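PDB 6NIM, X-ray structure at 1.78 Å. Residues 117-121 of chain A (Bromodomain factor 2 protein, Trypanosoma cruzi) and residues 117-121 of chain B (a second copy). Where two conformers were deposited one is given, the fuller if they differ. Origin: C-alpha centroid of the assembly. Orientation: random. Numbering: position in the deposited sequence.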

# COMPACT_ATOMS: atom_id res chain seq x y z
N ASP A 117 -5.48 12.41 1.52
CA ASP A 117 -5.44 12.30 0.04
C ASP A 117 -4.00 12.10 -0.45
O ASP A 117 -3.80 11.26 -1.34
CB ASP A 117 -6.08 13.51 -0.63
CG ASP A 117 -7.58 13.38 -0.65
OD1 ASP A 117 -8.06 12.30 -1.06
OD2 ASP A 117 -8.24 14.29 -0.18
N ASP A 118 -3.04 12.83 0.09
CA ASP A 118 -1.62 12.71 -0.38
C ASP A 118 -1.10 11.30 -0.13
O ASP A 118 -0.34 10.78 -0.99
CB ASP A 118 -0.69 13.74 0.26
CG ASP A 118 -0.82 15.14 -0.29
OD1 ASP A 118 -1.55 15.33 -1.29
OD2 ASP A 118 -0.18 16.03 0.28
N ALA A 119 -1.41 10.70 1.03
CA ALA A 119 -0.84 9.39 1.43
C ALA A 119 -1.60 8.22 0.77
O ALA A 119 -1.01 7.15 0.60
CB ALA A 119 -0.87 9.24 2.91
N ALA A 120 -2.89 8.39 0.56
CA ALA A 120 -3.81 7.28 0.24
C ALA A 120 -3.44 6.64 -1.10
O ALA A 120 -3.10 7.32 -2.10
CB ALA A 120 -5.24 7.77 0.26
N TYR A 121 -3.59 5.33 -1.16
CA TYR A 121 -3.53 4.56 -2.42
C TYR A 121 -4.51 5.17 -3.43
O TYR A 121 -5.65 5.48 -3.08
CB TYR A 121 -3.86 3.10 -2.14
CG TYR A 121 -3.85 2.22 -3.34
CD1 TYR A 121 -2.66 1.85 -3.94
CD2 TYR A 121 -5.03 1.70 -3.85
CE1 TYR A 121 -2.65 1.00 -5.03
CE2 TYR A 121 -5.03 0.82 -4.91
CZ TYR A 121 -3.84 0.48 -5.51
OH TYR A 121 -3.81 -0.37 -6.60
OXT TYR A 121 -4.10 5.34 -4.58
N ASP B 117 0.97 -0.39 -14.04
CA ASP B 117 0.60 1.05 -13.98
C ASP B 117 -0.77 1.22 -13.29
O ASP B 117 -0.94 2.21 -12.59
CB ASP B 117 0.57 1.68 -15.36
CG ASP B 117 1.93 1.69 -16.04
OD1 ASP B 117 2.38 0.59 -16.44
OD2 ASP B 117 2.54 2.78 -16.12
N ASP B 118 -1.71 0.30 -13.50
CA ASP B 118 -3.06 0.41 -12.87
C ASP B 118 -3.00 0.09 -11.37
O ASP B 118 -3.72 0.73 -10.60
CB ASP B 118 -4.04 -0.53 -13.55
CG ASP B 118 -4.59 -0.02 -14.87
OD1 ASP B 118 -4.21 1.12 -15.26
OD2 ASP B 118 -5.43 -0.73 -15.47
N ALA B 119 -2.16 -0.85 -10.96
CA ALA B 119 -2.12 -1.43 -9.60
C ALA B 119 -1.19 -0.63 -8.68
O ALA B 119 -1.38 -0.68 -7.44
CB ALA B 119 -1.70 -2.87 -9.66
N ALA B 120 -0.19 0.06 -9.24
CA ALA B 120 0.94 0.60 -8.44
C ALA B 120 0.43 1.75 -7.57
O ALA B 120 -0.42 2.55 -8.00
CB ALA B 120 2.08 1.04 -9.32
N TYR B 121 0.96 1.83 -6.35
CA TYR B 121 0.74 2.94 -5.41
C TYR B 121 1.14 4.24 -6.09
O TYR B 121 2.27 4.31 -6.66
CB TYR B 121 1.56 2.69 -4.14
CG TYR B 121 1.52 3.85 -3.19
CD1 TYR B 121 0.39 4.10 -2.45
CD2 TYR B 121 2.62 4.67 -2.99
CE1 TYR B 121 0.33 5.12 -1.52
CE2 TYR B 121 2.58 5.69 -2.06
CZ TYR B 121 1.43 5.95 -1.35
OH TYR B 121 1.39 6.97 -0.45
OXT TYR B 121 0.33 5.22 -6.10

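The C-terminal ends of the two copies meet in a nearly symmetric exchange of tyrosines. The backbones come together at their last residues, with Tyr A121 CA and Tyr B121 CA 5.5 Å apart, and from there the chains diverge, their end-to-end directions lying 125° apart. In each copy residues 117-119 have helical backbone angles, and the chain then opens into an extended conformation at residue 120.

Along chain B, Asp B117 lies out of reach of the chain A stretch. Asp B118 turns its CA-to-CB bond away, and its carboxylate OD2 is hydrogen-bonded elsewhere in the structure; it approaches chain A through its backbone, with its O 4.1 Å from Tyr A121 OH.

Ala B119 supplies the first polar link. Its CA-to-CB bond points away from the chain A stretch, whereas its carbonyl accepts a short hydrogen bond from the phenol of the partner chain, Tyr A121 OH to Ala B119 O, at 2.6 Å. The carbonyl lies at the edge of the tyrosine ring, near its plane, as suits a phenolic donor. Ala B120 adds a looser backbone contact, its O lying 4.0 Å from Tyr A121 CE1.

Tyr B121 returns the interaction. Its CA-to-CB bond points sideways, but with chi1 in the t well (173°) the side chain carries its hydroxyl to chain A, where Tyr B121 OH donates to Ala A119 O at 2.6 Å. On the way the ring passes the chain A backbone, Tyr B121 CE1 coming within 4.1 Å of Ala A120 C. The two tyrosines also touch each other, with Tyr A121 CD1 4.1 Å from Tyr B121 CD1, so apolar ring contact accompanies the paired hydrogen bonds. Together the stretches bury 248 Å², most of it on these two residues.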